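Local coordinates for probable arylamine n-acetyl transferase (Mycobacterium abscessus, PDB 4GUZ), which probably transfers the acetyl group of acetyl-coenzyme A to arylamine substrates, as arylamine N-acetyltransferases do, at residues Leu19-Phe24 against Lys69-Pro74; Gln127-Val132 against His189-Glu194; Asp152-Tyr157 against Ile241-Gly246. All blocks are in the same frame, centred on the assembly; numbering follows the deposited sequence.

Followed from the N terminus, the chain first closes on itself at contact 1, where the end of helix 15-21 meets the end of helix 63-72 after a largely helical excursion. The other two contacts lie later in the sequence and cross, their segments alternating: 127-132, 152-157, 189-194, 241-246. Contact 2 joins two strands of the eight-stranded antiparallel sheet across one of its faces. Contact 3 links that same sheet, at the turn between strands 147-152 and 155-162, to the end of strand 237-242 in the five-stranded sheet. Contacts 1 and 2 lie on opposite sides of the chain's centre, their own centres 24 Å apart.

Contact 1 of 3, residues Leu19-Phe24 against Lys69-Pro74; sequences LAFIGF and KLLRSP
Phe21 lays its ring over Leu71, whose CD2 methyl sits above one face in a CH-pi contact, 4.1 Å from the ring centroid and 28° off the normal. The methyl is displaced toward the root of the ring, with Phe21 CG and Leu71 CD2 3.8 Å apart. Leu71 CA lies over the same face, displaced toward the CD1-CE1 side, so backbone and branch of one residue share the covering. Further out, Phe21 CZ comes within 3.6 Å of Leu70 O, a van der Waals approach at the end of helix 63-72. The ring can reach this far because CG stands anti to the Phe21 backbone N (chi1 -168°), carrying the aromatic group out from its own helix.

The contact thus joins the C-terminal ends of two helices, and helix 15-21 stops in a Schellman motif: Gly23, at positive phi, donates to Ala20 O, and Phe24 N bonds to Leu19 O at 2.7 Å. On the other side, Ser73 OG turns back to Lys69 O at 2.7 Å, in the carbonyl plane and on a lone pair. Ile46, from the loop after helix 32-45, touches Phe21, Leu70 and Leu71 alike and so packs against both helices. A salt bridge from Arg72 NH1 to Glu17 OE1 spans the same two helices.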
loop_
_atom_site.group_PDB
_atom_site.type_symbol
_atom_site.label_atom_id
_atom_site.label_comp_id
_atom_site.label_asym_id
_atom_site.label_seq_id
_atom_site.Cartn_x
_atom_site.Cartn_y
_atom_site.Cartn_z
ATOM N N LEU A 19 12.701 -9.613 -7.124
ATOM C CA LEU A 19 12.286 -9.507 -8.528
ATOM C C LEU A 19 11.633 -10.790 -9.032
ATOM O O LEU A 19 10.680 -10.712 -9.803
ATOM C CB LEU A 19 13.451 -9.092 -9.435
ATOM C CG LEU A 19 14.056 -7.709 -9.125
ATOM C CD1 LEU A 19 15.358 -7.479 -9.913
ATOM C CD2 LEU A 19 13.068 -6.584 -9.405
ATOM N N ALA A 20 12.111 -11.961 -8.576
ATOM C CA ALA A 20 11.522 -13.241 -8.958
ATOM C C ALA A 20 10.110 -13.355 -8.361
ATOM O O ALA A 20 9.186 -13.787 -9.049
ATOM C CB ALA A 20 12.401 -14.392 -8.478
ATOM N N PHE A 21 9.945 -12.906 -7.096
ATOM C CA PHE A 21 8.671 -12.925 -6.372
ATOM C C PHE A 21 7.599 -12.075 -7.062
ATOM O O PHE A 21 6.445 -12.491 -7.121
ATOM C CB PHE A 21 8.850 -12.423 -4.933
ATOM C CG PHE A 21 7.646 -12.696 -4.057
ATOM C CD1 PHE A 21 7.535 -13.891 -3.352
ATOM C CD2 PHE A 21 6.627 -11.754 -3.930
ATOM C CE1 PHE A 21 6.424 -14.141 -2.543
ATOM C CE2 PHE A 21 5.512 -12.011 -3.124
ATOM C CZ PHE A 21 5.425 -13.201 -2.432
ATOM N N ILE A 22 7.975 -10.879 -7.533
ATOM C CA ILE A 22 7.039 -9.950 -8.174
ATOM C C ILE A 22 6.928 -10.247 -9.680
ATOM O O ILE A 22 6.212 -9.553 -10.398
ATOM C CB ILE A 22 7.387 -8.458 -7.876
ATOM C CG1 ILE A 22 8.731 -8.005 -8.521
ATOM C CG2 ILE A 22 7.342 -8.163 -6.376
ATOM C CD1 ILE A 22 8.661 -6.545 -9.111
ATOM N N GLY A 23 7.590 -11.310 -10.131
ATOM C CA GLY A 23 7.551 -11.744 -11.527
ATOM C C GLY A 23 8.194 -10.767 -12.484
ATOM O O GLY A 23 7.751 -10.637 -13.630
ATOM N N PHE A 24 9.227 -10.059 -12.016
ATOM C CA PHE A 24 9.962 -9.115 -12.847
ATOM C C PHE A 24 11.110 -9.828 -13.560
ATOM O O PHE A 24 11.867 -10.575 -12.932
ATOM C CB PHE A 24 10.514 -7.949 -12.007
ATOM C CG PHE A 24 11.252 -6.889 -12.792
ATOM C CD1 PHE A 24 10.621 -5.707 -13.157
ATOM C CD2 PHE A 24 12.593 -7.061 -13.146
ATOM C CE1 PHE A 24 11.305 -4.723 -13.876
ATOM C CE2 PHE A 24 13.262 -6.096 -13.899
ATOM C CZ PHE A 24 12.620 -4.922 -14.237
ATOM N N LYS A 69 9.386 -11.606 6.023
ATOM C CA LYS A 69 7.941 -11.764 6.184
ATOM C C LYS A 69 7.212 -11.740 4.815
ATOM O O LYS A 69 6.473 -12.674 4.508
ATOM C CB LYS A 69 7.399 -10.663 7.108
ATOM C CG LYS A 69 5.897 -10.728 7.387
ATOM C CD LYS A 69 5.453 -9.393 7.930
ATOM C CE LYS A 69 4.002 -9.352 8.275
ATOM N NZ LYS A 69 3.620 -7.997 8.737
ATOM N N LEU A 70 7.452 -10.706 3.989
ATOM C CA LEU A 70 6.737 -10.514 2.713
ATOM C C LEU A 70 7.128 -11.454 1.571
ATOM O O LEU A 70 6.290 -11.714 0.705
ATOM C CB LEU A 70 6.853 -9.048 2.218
ATOM C CG LEU A 70 6.267 -7.990 3.157
ATOM C CD1 LEU A 70 6.094 -6.648 2.470
ATOM C CD2 LEU A 70 4.952 -8.406 3.694
ATOM N N LEU A 71 8.370 -11.950 1.538
ATOM C CA LEU A 71 8.793 -12.787 0.418
ATOM C C LEU A 71 9.004 -14.272 0.801
ATOM O O LEU A 71 9.105 -15.109 -0.099
ATOM C CB LEU A 71 10.116 -12.256 -0.193
ATOM C CG LEU A 71 10.288 -10.772 -0.552
ATOM C CD1 LEU A 71 11.711 -10.502 -1.038
ATOM C CD2 LEU A 71 9.322 -10.338 -1.648
ATOM N N ARG A 72 9.131 -14.585 2.104
ATOM C CA ARG A 72 9.469 -15.948 2.534
ATOM C C ARG A 72 8.457 -16.596 3.507
ATOM O O ARG A 72 8.701 -17.693 4.008
ATOM C CB ARG A 72 10.882 -15.958 3.138
ATOM C CG ARG A 72 11.914 -15.449 2.135
ATOM C CD ARG A 72 13.348 -15.725 2.533
ATOM N NE ARG A 72 13.846 -14.772 3.519
ATOM C CZ ARG A 72 14.725 -13.810 3.264
ATOM N NH1 ARG A 72 15.191 -13.636 2.036
ATOM N NH2 ARG A 72 15.143 -13.014 4.234
ATOM N N SER A 73 7.304 -15.962 3.716
ATOM C CA SER A 73 6.240 -16.516 4.535
ATOM C C SER A 73 4.880 -16.149 3.908
ATOM O O SER A 73 4.814 -15.152 3.172
ATOM C CB SER A 73 6.351 -16.043 5.982
ATOM O OG SER A 73 5.905 -14.710 6.161
ATOM N N PRO A 74 3.794 -16.932 4.167
ATOM C CA PRO A 74 2.479 -16.583 3.581
ATOM C C PRO A 74 1.854 -15.386 4.319
ATOM O O PRO A 74 0.849 -15.516 5.022
ATOM C CB PRO A 74 1.670 -17.875 3.763
ATOM C CG PRO A 74 2.258 -18.521 4.974
ATOM C CD PRO A 74 3.716 -18.174 4.975
#

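Contact 2 of 3, residues Gln127-Val132 against His189-Glu194; sequences QWLCDV and HTFVLE
His189 and Asp131 meet through a hydrogen bond in which NE2 donates to OD2 over 2.8 Å, with an N-H...O angle of 160°. The acceptor lies near the plane of the imidazole, at its edge, whereas the donor approaches from above the carboxylate plane, the two flat groups being turned 65° apart. Next to this pair, Leu129 and Phe191 extend toward each other from opposite directions. Leu129 CD2 touches the far end of the ring, 3.7 Å from Phe191 CZ, while its CD1 branch lies over one face. At the other end of the contact Gln127 NE2 makes only a loose approach to Leu193 CD1, at 4.0 Å.

The alternation of strand residues sets these three pairs in a row, and both aromatic side chains take the same first torsion, with CG between the backbone N and the carbonyl carbon in His189 (chi1 55°) and likewise in Phe191. Phe191 CE1 thereby comes to the in-plane edge of the imidazole. The second carboxylate oxygen, Asp131 OD1, accepts a hydrogen bond from His116 NE2, so two histidines share this buried acid. The geometry of Cys79, His116 and Asp131 is consistent with the Cys-His-Asp catalytic triad known from arylamine N-acetyltransferases; His189 is thus a second partner of the presumed triad acid, and its ring also meets that of His116. Similarly, Tyr98 OH engages Gln127 OE1.

Met118 from strand 116-123 and Ile100 from strand 96-104 fill the floor between the two segments, Trp171 of strand 170-176 meets Phe191 ring to ring, and from the sheet's other face Trp128 and Cys130 pack on helix 32-45.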
loop_
_atom_site.group_PDB
_atom_site.type_symbol
_atom_site.label_atom_id
_atom_site.label_comp_id
_atom_site.label_asym_id
_atom_site.label_seq_id
_atom_site.Cartn_x
_atom_site.Cartn_y
_atom_site.Cartn_z
ATOM N N GLN A 127 7.737 13.780 -13.036
ATOM C CA GLN A 127 7.579 13.156 -11.726
ATOM C C GLN A 127 6.463 12.108 -11.798
ATOM O O GLN A 127 5.435 12.337 -12.439
ATOM C CB GLN A 127 7.313 14.209 -10.655
ATOM C CG GLN A 127 8.584 14.993 -10.310
ATOM C CD GLN A 127 8.418 15.875 -9.110
ATOM O OE1 GLN A 127 8.993 15.616 -8.063
ATOM N NE2 GLN A 127 7.645 16.943 -9.244
ATOM N N TRP A 128 6.696 10.952 -11.174
ATOM C CA TRP A 128 5.805 9.800 -11.182
ATOM C C TRP A 128 5.456 9.360 -9.780
ATOM O O TRP A 128 6.337 8.971 -9.011
ATOM C CB TRP A 128 6.471 8.642 -11.941
ATOM C CG TRP A 128 6.641 8.951 -13.397
ATOM C CD1 TRP A 128 7.694 9.584 -13.982
ATOM C CD2 TRP A 128 5.684 8.708 -14.439
ATOM N NE1 TRP A 128 7.470 9.728 -15.332
ATOM C CE2 TRP A 128 6.235 9.219 -15.639
ATOM C CE3 TRP A 128 4.413 8.116 -14.478
ATOM C CZ2 TRP A 128 5.572 9.125 -16.871
ATOM C CZ3 TRP A 128 3.755 8.033 -15.696
ATOM C CH2 TRP A 128 4.339 8.528 -16.877
ATOM N N LEU A 129 4.158 9.364 -9.466
ATOM C CA LEU A 129 3.687 8.917 -8.162
ATOM C C LEU A 129 3.631 7.401 -8.130
ATOM O O LEU A 129 2.953 6.800 -8.971
ATOM C CB LEU A 129 2.296 9.515 -7.867
ATOM C CG LEU A 129 1.638 9.047 -6.552
ATOM C CD1 LEU A 129 2.439 9.489 -5.362
ATOM C CD2 LEU A 129 0.170 9.483 -6.496
ATOM N N CYS A 130 4.327 6.776 -7.162
ATOM C CA CYS A 130 4.281 5.323 -7.013
ATOM C C CYS A 130 3.562 4.998 -5.704
ATOM O O CYS A 130 4.184 4.896 -4.634
ATOM C CB CYS A 130 5.674 4.703 -7.074
ATOM S SG CYS A 130 6.511 4.929 -8.667
ATOM N N ASP A 131 2.232 4.851 -5.792
ATOM C CA ASP A 131 1.384 4.521 -4.630
ATOM C C ASP A 131 1.267 3.008 -4.591
ATOM O O ASP A 131 0.295 2.427 -5.082
ATOM C CB ASP A 131 0.037 5.212 -4.764
ATOM C CG ASP A 131 -0.814 5.174 -3.505
ATOM O OD1 ASP A 131 -0.349 4.609 -2.489
ATOM O OD2 ASP A 131 -1.937 5.703 -3.542
ATOM N N VAL A 132 2.300 2.358 -4.071
ATOM C CA VAL A 132 2.429 0.892 -4.135
ATOM C C VAL A 132 1.839 0.127 -2.934
ATOM O O VAL A 132 1.657 -1.087 -3.039
ATOM C CB VAL A 132 3.905 0.450 -4.349
ATOM C CG1 VAL A 132 4.488 1.040 -5.643
ATOM C CG2 VAL A 132 4.785 0.771 -3.133
ATOM N N HIS A 189 -6.924 9.954 -0.982
ATOM C CA HIS A 189 -5.982 10.663 -0.128
ATOM C C HIS A 189 -5.574 11.990 -0.748
ATOM O O HIS A 189 -5.786 12.222 -1.945
ATOM C CB HIS A 189 -4.729 9.786 0.135
ATOM C CG HIS A 189 -4.006 9.274 -1.083
ATOM N ND1 HIS A 189 -3.289 10.120 -1.906
ATOM C CD2 HIS A 189 -3.810 7.994 -1.490
ATOM C CE1 HIS A 189 -2.764 9.350 -2.841
ATOM N NE2 HIS A 189 -3.021 8.052 -2.609
ATOM N N THR A 190 -5.001 12.861 0.078
ATOM C CA THR A 190 -4.375 14.110 -0.362
ATOM C C THR A 190 -2.902 13.964 -0.032
ATOM O O THR A 190 -2.570 13.279 0.929
ATOM C CB THR A 190 -4.975 15.379 0.272
ATOM O OG1 THR A 190 -4.725 15.388 1.688
ATOM C CG2 THR A 190 -6.462 15.571 -0.047
ATOM N N PHE A 191 -2.021 14.562 -0.807
ATOM C CA PHE A 191 -0.591 14.495 -0.488
ATOM C C PHE A 191 0.091 15.785 -0.896
ATOM O O PHE A 191 -0.422 16.529 -1.714
ATOM C CB PHE A 191 0.111 13.276 -1.132
ATOM C CG PHE A 191 0.036 13.191 -2.646
ATOM C CD1 PHE A 191 -1.022 12.550 -3.268
ATOM C CD2 PHE A 191 1.047 13.721 -3.441
ATOM C CE1 PHE A 191 -1.108 12.499 -4.665
ATOM C CE2 PHE A 191 0.971 13.667 -4.828
ATOM C CZ PHE A 191 -0.095 13.035 -5.435
ATOM N N VAL A 192 1.261 16.024 -0.312
ATOM C CA VAL A 192 2.174 17.131 -0.606
ATOM C C VAL A 192 3.521 16.475 -0.919
ATOM O O VAL A 192 3.776 15.356 -0.466
ATOM C CB VAL A 192 2.248 18.166 0.542
ATOM C CG1 VAL A 192 0.894 18.863 0.742
ATOM C CG2 VAL A 192 2.748 17.538 1.832
ATOM N N LEU A 193 4.380 17.160 -1.677
ATOM C CA LEU A 193 5.649 16.580 -2.083
ATOM C C LEU A 193 6.771 16.779 -1.068
ATOM O O LEU A 193 7.904 16.425 -1.388
ATOM C CB LEU A 193 6.073 17.147 -3.430
ATOM C CG LEU A 193 5.065 16.955 -4.591
ATOM C CD1 LEU A 193 5.614 17.569 -5.866
ATOM C CD2 LEU A 193 4.714 15.463 -4.795
ATOM N N GLU A 194 6.482 17.302 0.146
ATOM C CA GLU A 194 7.530 17.451 1.164
ATOM C C GLU A 194 8.254 16.111 1.366
ATOM O O GLU A 194 7.588 15.110 1.679
ATOM C CB GLU A 194 6.939 17.935 2.514
ATOM C CG GLU A 194 8.007 18.405 3.506
ATOM C CD GLU A 194 8.870 19.559 3.014
ATOM O OE1 GLU A 194 8.312 20.540 2.469
ATOM O OE2 GLU A 194 10.114 19.437 3.094
#

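Contact 3 of 3, residues Asp152-Tyr157 against Ile241-Gly246; sequences DESWTY and IQPGVG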
loop_
_atom_site.group_PDB
_atom_site.type_symbol
_atom_site.label_atom_id
_atom_site.label_comp_id
_atom_site.label_asym_id
_atom_site.label_seq_id
_atom_site.Cartn_x
_atom_site.Cartn_y
_atom_site.Cartn_z
ATOM N N ASP A 152 -6.609 2.697 -15.270
ATOM C CA ASP A 152 -5.657 1.759 -14.708
ATOM C C ASP A 152 -6.346 0.439 -14.749
ATOM O O ASP A 152 -7.037 0.055 -13.813
ATOM C CB ASP A 152 -5.247 2.204 -13.293
ATOM C CG ASP A 152 -4.198 1.342 -12.631
ATOM O OD1 ASP A 152 -3.119 1.144 -13.234
ATOM O OD2 ASP A 152 -4.433 0.899 -11.495
ATOM N N GLU A 153 -6.271 -0.206 -15.921
ATOM C CA GLU A 153 -6.976 -1.455 -16.210
ATOM C C GLU A 153 -8.498 -1.182 -16.089
ATOM O O GLU A 153 -8.964 -0.243 -16.744
ATOM C CB GLU A 153 -6.452 -2.607 -15.328
ATOM C CG GLU A 153 -5.035 -3.043 -15.699
ATOM C CD GLU A 153 -4.879 -3.626 -17.097
ATOM O OE1 GLU A 153 -5.895 -3.979 -17.739
ATOM O OE2 GLU A 153 -3.728 -3.668 -17.574
ATOM N N SER A 154 -9.253 -1.897 -15.233
ATOM C CA SER A 154 -10.694 -1.633 -15.082
ATOM C C SER A 154 -10.996 -0.525 -14.070
ATOM O O SER A 154 -12.158 -0.127 -13.916
ATOM C CB SER A 154 -11.457 -2.895 -14.697
ATOM O OG SER A 154 -11.335 -3.884 -15.708
ATOM N N TRP A 155 -9.954 -0.032 -13.389
ATOM C CA TRP A 155 -10.048 1.019 -12.384
ATOM C C TRP A 155 -9.821 2.345 -13.038
ATOM O O TRP A 155 -9.170 2.410 -14.086
ATOM C CB TRP A 155 -9.020 0.796 -11.258
ATOM C CG TRP A 155 -9.089 -0.589 -10.685
ATOM C CD1 TRP A 155 -8.340 -1.668 -11.057
ATOM C CD2 TRP A 155 -10.074 -1.076 -9.763
ATOM N NE1 TRP A 155 -8.780 -2.795 -10.398
ATOM C CE2 TRP A 155 -9.834 -2.455 -9.582
ATOM C CE3 TRP A 155 -11.076 -0.456 -8.989
ATOM C CZ2 TRP A 155 -10.564 -3.229 -8.670
ATOM C CZ3 TRP A 155 -11.826 -1.236 -8.112
ATOM C CH2 TRP A 155 -11.572 -2.603 -7.961
ATOM N N THR A 156 -10.359 3.408 -12.432
ATOM C CA THR A 156 -10.196 4.777 -12.938
ATOM C C THR A 156 -9.867 5.686 -11.769
ATOM O O THR A 156 -10.512 5.608 -10.716
ATOM C CB THR A 156 -11.436 5.254 -13.717
ATOM O OG1 THR A 156 -11.901 4.204 -14.556
ATOM C CG2 THR A 156 -11.150 6.480 -14.577
ATOM N N TYR A 157 -8.871 6.550 -11.969
ATOM C CA TYR A 157 -8.425 7.502 -10.957
ATOM C C TYR A 157 -8.483 8.917 -11.487
ATOM O O TYR A 157 -8.427 9.147 -12.705
ATOM C CB TYR A 157 -6.983 7.168 -10.505
ATOM C CG TYR A 157 -6.884 5.791 -9.879
ATOM C CD1 TYR A 157 -7.418 5.537 -8.616
ATOM C CD2 TYR A 157 -6.268 4.740 -10.550
ATOM C CE1 TYR A 157 -7.399 4.257 -8.070
ATOM C CE2 TYR A 157 -6.240 3.454 -10.011
ATOM C CZ TYR A 157 -6.818 3.216 -8.774
ATOM O OH TYR A 157 -6.786 1.956 -8.217
ATOM N N ILE A 241 -15.232 -6.974 -4.997
ATOM C CA ILE A 241 -15.470 -5.816 -5.857
ATOM C C ILE A 241 -15.228 -6.126 -7.334
ATOM O O ILE A 241 -14.159 -6.604 -7.712
ATOM C CB ILE A 241 -14.552 -4.637 -5.408
ATOM C CG1 ILE A 241 -14.651 -4.370 -3.872
ATOM C CG2 ILE A 241 -14.821 -3.357 -6.228
ATOM C CD1 ILE A 241 -13.387 -3.705 -3.284
ATOM N N GLN A 242 -16.205 -5.758 -8.157
ATOM C CA GLN A 242 -16.146 -5.864 -9.610
ATOM C C GLN A 242 -16.074 -4.440 -10.148
ATOM O O GLN A 242 -17.084 -3.717 -10.163
ATOM C CB GLN A 242 -17.339 -6.661 -10.195
ATOM C CG GLN A 242 -17.318 -6.721 -11.740
ATOM C CD GLN A 242 -15.999 -7.244 -12.303
ATOM O OE1 GLN A 242 -15.523 -8.325 -11.939
ATOM N NE2 GLN A 242 -15.372 -6.470 -13.194
ATOM N N PRO A 243 -14.860 -3.978 -10.480
ATOM C CA PRO A 243 -14.713 -2.601 -10.989
ATOM C C PRO A 243 -15.633 -2.334 -12.174
ATOM O O PRO A 243 -15.771 -3.199 -13.044
ATOM C CB PRO A 243 -13.236 -2.527 -11.409
ATOM C CG PRO A 243 -12.811 -3.949 -11.554
ATOM C CD PRO A 243 -13.579 -4.709 -10.522
ATOM N N GLY A 244 -16.281 -1.168 -12.166
ATOM C CA GLY A 244 -17.250 -0.789 -13.192
ATOM C C GLY A 244 -18.663 -1.288 -12.928
ATOM O O GLY A 244 -19.607 -0.877 -13.613
ATOM N N VAL A 245 -18.837 -2.165 -11.937
ATOM C CA VAL A 245 -20.148 -2.737 -11.577
ATOM C C VAL A 245 -20.520 -2.423 -10.120
ATOM O O VAL A 245 -21.628 -1.941 -9.855
ATOM C CB VAL A 245 -20.207 -4.277 -11.836
ATOM C CG1 VAL A 245 -21.531 -4.868 -11.350
ATOM C CG2 VAL A 245 -19.978 -4.600 -13.311
ATOM N N GLY A 246 -19.642 -2.782 -9.188
ATOM C CA GLY A 246 -19.908 -2.557 -7.771
ATOM C C GLY A 246 -19.352 -3.652 -6.899
ATOM O O GLY A 246 -18.324 -4.249 -7.228
#
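Gln242 O is gripped by two backbone amides, Val245 N and Gly246 N, each at 2.9 Å. Val245 and Gly246 both face Gln242, a classic beta bulge where the chain enters strand 246-251, and Gln242 N in turn bonds to Gly246 O at 2.8 Å. The Gln242 side chain stays close to the loop between the two strands, its NE2 donating to Pro243 O at 3.3 Å with the donor tilted 16° from the carbonyl plane. NE2 also bonds to Asp228 OD1.

Presented by this loop, the ring of Pro243 lies over the indole of Trp155. Its CB stands 3.6 Å from the centroid of the six-membered ring and 1° off the normal, an almost vertical CH-pi contact, while CG extends above the rim at CZ2. Ile241 comes in differently: its CG2 methyl meets the indole at the edge, 3.8 Å from Trp155 CH2, the two side chains crossing at about a right angle. CG2 points there because it is anti to the Ile241 backbone N. Ser154 adds its CB against Pro243 CG at 3.6 Å, so the proline is wedged between consecutive residues.

The indole is also fixed at its polar end, NE1 donating to Ser226 O, and Ser154 OG bonds to Asp228 OD1, the same acceptor as that used by Gln242 NE2. Asp152 to Trp155 form a type II' beta turn, closed by Trp155 N to Asp152 O and Asp152 N to Trp155 O. Pro243 on Trp155 thus packs the type II' hairpin of strands 147-152 and 155-162, at the edge of the eight-stranded sheet, against the bulged hairpin of strands 237-242 and 246-251, at the edge of the five-stranded one.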